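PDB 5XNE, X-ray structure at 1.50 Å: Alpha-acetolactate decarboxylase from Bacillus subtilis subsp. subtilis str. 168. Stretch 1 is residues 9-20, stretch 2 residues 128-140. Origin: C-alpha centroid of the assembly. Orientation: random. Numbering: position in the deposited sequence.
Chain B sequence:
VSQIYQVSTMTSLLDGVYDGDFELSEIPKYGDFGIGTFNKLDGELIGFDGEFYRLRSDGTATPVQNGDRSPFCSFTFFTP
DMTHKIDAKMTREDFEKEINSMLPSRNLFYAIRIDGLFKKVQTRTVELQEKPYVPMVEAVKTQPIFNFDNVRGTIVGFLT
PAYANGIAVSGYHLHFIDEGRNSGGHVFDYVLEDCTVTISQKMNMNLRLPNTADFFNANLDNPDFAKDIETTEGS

Stretch 1 (9-20) TMTSLLDGVYDG
Stretch 2 (128-140) LQEKPYVPMVEAV

Three direct hydrogen bonds join the stretches. The shortest runs from Tyr133 OH to Asp19 OD1, 2.6 Å, with the carboxylate oxygen near the plane of the tyrosine ring. Both side chains point toward the opposing stretch, Asp19 with chi1 -70° (m) and chi2 7°, Tyr133 with chi1 -67° (m) and chi2 -32°. The other oxygen, Asp19 OD2, forms a long salt bridge of 3.7 Å to Lys131 NZ. Lys131 leaves its backbone sideways, and its long chain (m, t, t, m) brings the amine back to the carboxylate.

The second bond is between backbones. Met136 N donates to Leu14 O at 3.0 Å, with an N-H...O angle of 167°. It sets the register: Leu14 CA lies 4.8 Å from Met136 CA, and Gly16 CA lies 4.4 Å from Pro135 CA. Water 1 reinforces this site. It donates to Leu14 O at 2.8 Å and accepts from Val137 N at 2.9 Å, so Leu14 O receives both a direct and a water-mediated link. The third bond is weak: Tyr18 OH donates to Val134 O at 2.7 Å.

The backbone runs as follows. Residues 10-14 are helical, near phi/psi -65/-35. Thr9 (-124/152) is the N-cap; its chi1 of 76° (p) lets Thr9 OG1 accept from Ser12 N at 3.0 Å. The helix closes in a Schellman motif at Gly16, phi/psi 87/18, with Gly16 N to Leu13 O at 2.9 Å and Val17 N to Ser12 O at 3.2 Å. Glycine suits this site twice over. A CB on Gly16 would be jammed against the carbonyl oxygen of the residue before, and it would lie 3.0 Å from Val134 O, which is tight.

Stretch 2 is extended from Leu128 to Pro135, with a cis peptide before Pro132. Pro135 (-62/156) is the N-cap of a helix that begins at Met136. Ala139 N donates to Pro135 O at 3.0 Å, and Val140 N to Met136 O at 3.0 Å.

The packing buries 559 Å², both sides summed. Tyr18 (chi1 -58°, m; chi2 -36°) is the most covered residue, at 110 Å². Its ring meets that of Tyr133 obliquely, with centroids 4.9 Å apart and planes at 51°. Tyr18 CD2 approaches Tyr133 CG to 3.4 Å. Tyr18 CB sits over the face of the Tyr133 ring, 4.0 Å from its centroid. Ala139 points toward stretch 1, and Ala139 CB lies 3.5 Å from Tyr18 OH. Gln129 CG approaches Tyr18 CE2 to 4.0 Å.

Met136 is buried and points toward stretch 1, fully extended (t, t, t). Met136 SD lies 3.8 Å from Leu13 CD2 and 3.9 Å from Met10 CE. Met10 starts sideways, but its t, p, t chain brings the methyl nearer. Leu14 starts away, yet with chi1 -72° (m) and chi2 -178° (t) Leu14 CD2 reaches 4.3 Å from Met136 CB. Met10, Leu13, Leu14 and Met136 are all buried, and their apolar side chains suit these contacts.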

# COMPACT_ATOMS: atom_id res chain seq x y z
N THR B 9 -9.10 1.79 2.48
CA THR B 9 -8.55 0.48 2.85
C THR B 9 -9.61 -0.52 3.27
O THR B 9 -10.66 -0.16 3.81
CB THR B 9 -7.52 0.57 4.00
OG1 THR B 9 -8.20 0.77 5.25
CG2 THR B 9 -6.53 1.70 3.76
N MET B 10 -9.30 -1.79 3.06
CA MET B 10 -10.20 -2.85 3.48
C MET B 10 -10.32 -2.87 5.00
O MET B 10 -11.40 -3.14 5.53
CB MET B 10 -9.72 -4.22 2.97
CG MET B 10 -10.65 -5.35 3.30
SD MET B 10 -12.23 -5.17 2.45
CE MET B 10 -13.16 -6.52 3.16
N THR B 11 -9.24 -2.56 5.70
CA THR B 11 -9.34 -2.58 7.15
C THR B 11 -10.25 -1.47 7.70
O THR B 11 -10.84 -1.64 8.77
CB THR B 11 -7.97 -2.48 7.81
OG1 THR B 11 -7.31 -1.29 7.36
CG2 THR B 11 -7.13 -3.72 7.46
N SER B 12 -10.39 -0.36 6.98
CA SER B 12 -11.36 0.66 7.40
C SER B 12 -12.79 0.14 7.22
O SER B 12 -13.66 0.37 8.08
CB SER B 12 -11.15 1.98 6.63
OG SER B 12 -12.04 3.01 7.09
N LEU B 13 -13.02 -0.57 6.12
CA LEU B 13 -14.31 -1.21 5.92
C LEU B 13 -14.60 -2.23 7.03
O LEU B 13 -15.71 -2.28 7.57
CB LEU B 13 -14.35 -1.88 4.53
CG LEU B 13 -15.69 -1.93 3.80
CD1 LEU B 13 -16.25 -0.54 3.49
CD2 LEU B 13 -15.55 -2.78 2.54
N LEU B 14 -13.59 -3.02 7.41
CA LEU B 14 -13.75 -4.00 8.49
C LEU B 14 -14.24 -3.32 9.77
O LEU B 14 -15.06 -3.88 10.49
CB LEU B 14 -12.44 -4.73 8.76
CG LEU B 14 -11.94 -5.77 7.76
CD1 LEU B 14 -10.64 -6.39 8.29
CD2 LEU B 14 -12.99 -6.84 7.49
N ASP B 15 -13.73 -2.12 10.02
CA ASP B 15 -14.05 -1.37 11.24
C ASP B 15 -15.42 -0.68 11.18
O ASP B 15 -15.81 0.03 12.10
CB ASP B 15 -12.96 -0.34 11.53
CG ASP B 15 -13.08 0.28 12.93
OD1 ASP B 15 -13.27 -0.49 13.89
OD2 ASP B 15 -13.01 1.52 13.05
N GLY B 16 -16.15 -0.88 10.08
CA GLY B 16 -17.50 -0.36 9.99
C GLY B 16 -17.57 1.07 9.47
O GLY B 16 -18.58 1.75 9.64
N VAL B 17 -16.51 1.52 8.84
CA VAL B 17 -16.52 2.83 8.21
C VAL B 17 -17.12 2.64 6.83
O VAL B 17 -16.41 2.34 5.87
CB VAL B 17 -15.12 3.45 8.14
CG1 VAL B 17 -15.14 4.77 7.40
CG2 VAL B 17 -14.58 3.64 9.56
N TYR B 18 -18.43 2.80 6.73
CA TYR B 18 -19.11 2.53 5.46
C TYR B 18 -19.42 3.77 4.65
O TYR B 18 -19.95 3.67 3.56
CB TYR B 18 -20.41 1.75 5.71
CG TYR B 18 -20.20 0.45 6.44
CD1 TYR B 18 -19.08 -0.34 6.20
CD2 TYR B 18 -21.12 0.00 7.38
CE1 TYR B 18 -18.88 -1.55 6.87
CE2 TYR B 18 -20.94 -1.20 8.05
CZ TYR B 18 -19.82 -1.96 7.80
OH TYR B 18 -19.63 -3.15 8.48
N ASP B 19 -19.08 4.94 5.18
CA ASP B 19 -19.35 6.19 4.48
C ASP B 19 -18.03 6.84 4.05
O ASP B 19 -17.27 7.28 4.91
CB ASP B 19 -20.14 7.16 5.37
CG ASP B 19 -21.58 6.71 5.61
OD1 ASP B 19 -21.97 5.60 5.21
OD2 ASP B 19 -22.32 7.51 6.21
N GLY B 20 -17.76 6.88 2.75
CA GLY B 20 -16.58 7.58 2.27
C GLY B 20 -16.94 8.89 1.59
O GLY B 20 -18.10 9.30 1.58
N LEU B 128 -27.60 -2.21 2.27
CA LEU B 128 -27.58 -0.94 2.99
C LEU B 128 -27.67 -1.15 4.50
O LEU B 128 -28.54 -1.87 5.00
CB LEU B 128 -28.71 -0.02 2.48
CG LEU B 128 -28.86 1.45 2.93
CD1 LEU B 128 -29.91 2.17 2.11
CD2 LEU B 128 -29.25 1.59 4.40
N GLN B 129 -26.76 -0.48 5.20
CA GLN B 129 -26.65 -0.54 6.65
C GLN B 129 -27.20 0.73 7.28
O GLN B 129 -27.13 1.80 6.69
CB GLN B 129 -25.18 -0.71 7.07
CG GLN B 129 -24.51 -1.93 6.46
CD GLN B 129 -25.01 -3.22 7.08
OE1 GLN B 129 -24.94 -3.41 8.30
NE2 GLN B 129 -25.52 -4.13 6.25
N GLU B 130 -27.73 0.60 8.50
CA GLU B 130 -28.21 1.77 9.23
C GLU B 130 -27.29 2.11 10.39
O GLU B 130 -26.78 1.23 11.08
CB GLU B 130 -29.62 1.53 9.76
CG GLU B 130 -30.65 1.23 8.69
CD GLU B 130 -32.07 1.56 9.15
OE1 GLU B 130 -32.58 0.87 10.07
OE2 GLU B 130 -32.67 2.51 8.59
N LYS B 131 -27.06 3.41 10.60
CA LYS B 131 -26.23 3.83 11.73
C LYS B 131 -26.96 3.54 13.05
O LYS B 131 -28.18 3.57 13.10
CB LYS B 131 -25.88 5.32 11.60
CG LYS B 131 -24.87 5.61 10.47
CD LYS B 131 -24.96 7.03 9.98
CE LYS B 131 -23.79 7.36 9.08
NZ LYS B 131 -22.53 7.49 9.88
N PRO B 132 -26.20 3.23 14.11
CA PRO B 132 -24.75 3.10 14.14
C PRO B 132 -24.29 1.82 13.47
O PRO B 132 -24.89 0.76 13.66
CB PRO B 132 -24.42 3.08 15.64
CG PRO B 132 -25.63 2.49 16.26
CD PRO B 132 -26.80 2.96 15.44
N TYR B 133 -23.24 1.94 12.68
CA TYR B 133 -22.73 0.81 11.92
C TYR B 133 -22.09 -0.24 12.83
O TYR B 133 -21.52 0.08 13.88
CB TYR B 133 -21.71 1.29 10.89
CG TYR B 133 -22.29 2.15 9.78
CD1 TYR B 133 -23.59 1.95 9.31
CD2 TYR B 133 -21.52 3.15 9.19
CE1 TYR B 133 -24.10 2.73 8.28
CE2 TYR B 133 -22.03 3.94 8.17
CZ TYR B 133 -23.31 3.72 7.71
OH TYR B 133 -23.80 4.50 6.68
N VAL B 134 -22.19 -1.50 12.42
CA VAL B 134 -21.49 -2.60 13.06
C VAL B 134 -20.27 -3.01 12.22
O VAL B 134 -20.19 -2.66 11.04
CB VAL B 134 -22.43 -3.80 13.27
CG1 VAL B 134 -23.65 -3.36 14.07
CG2 VAL B 134 -22.85 -4.42 11.94
N PRO B 135 -19.31 -3.74 12.83
CA PRO B 135 -18.15 -4.18 12.04
C PRO B 135 -18.57 -5.09 10.90
O PRO B 135 -19.63 -5.72 10.95
CB PRO B 135 -17.29 -4.94 13.06
CG PRO B 135 -17.72 -4.39 14.39
CD PRO B 135 -19.18 -4.11 14.25
N MET B 136 -17.74 -5.16 9.86
CA MET B 136 -18.14 -5.87 8.66
C MET B 136 -18.37 -7.36 8.88
O MET B 136 -19.22 -7.95 8.22
CB MET B 136 -17.11 -5.68 7.55
CG MET B 136 -17.65 -6.08 6.19
SD MET B 136 -16.51 -5.67 4.86
CE MET B 136 -17.38 -6.42 3.47
N VAL B 137 -17.63 -7.97 9.81
CA VAL B 137 -17.83 -9.39 10.11
C VAL B 137 -19.27 -9.64 10.57
O VAL B 137 -19.87 -10.66 10.23
CB VAL B 137 -16.83 -9.88 11.18
CG1 VAL B 137 -17.29 -11.21 11.78
CG2 VAL B 137 -15.45 -10.04 10.56
N GLU B 138 -19.83 -8.68 11.30
CA GLU B 138 -21.23 -8.78 11.72
C GLU B 138 -22.18 -8.42 10.59
O GLU B 138 -23.22 -9.05 10.42
CB GLU B 138 -21.50 -7.88 12.93
CG GLU B 138 -20.61 -8.18 14.13
CD GLU B 138 -20.65 -9.65 14.54
OE1 GLU B 138 -21.72 -10.29 14.42
OE2 GLU B 138 -19.60 -10.16 14.99
N ALA B 139 -21.81 -7.40 9.82
CA ALA B 139 -22.70 -6.89 8.78
C ALA B 139 -22.96 -7.91 7.67
O ALA B 139 -24.03 -7.90 7.06
CB ALA B 139 -22.12 -5.59 8.19
N VAL B 140 -21.99 -8.79 7.39
CA VAL B 140 -22.15 -9.72 6.27
C VAL B 140 -22.88 -11.00 6.65
O VAL B 140 -23.27 -11.76 5.77
CB VAL B 140 -20.80 -10.12 5.64
CG1 VAL B 140 -20.12 -8.90 5.02
CG2 VAL B 140 -19.91 -10.80 6.66
O HOH W 1 -15.22 -6.68 10.87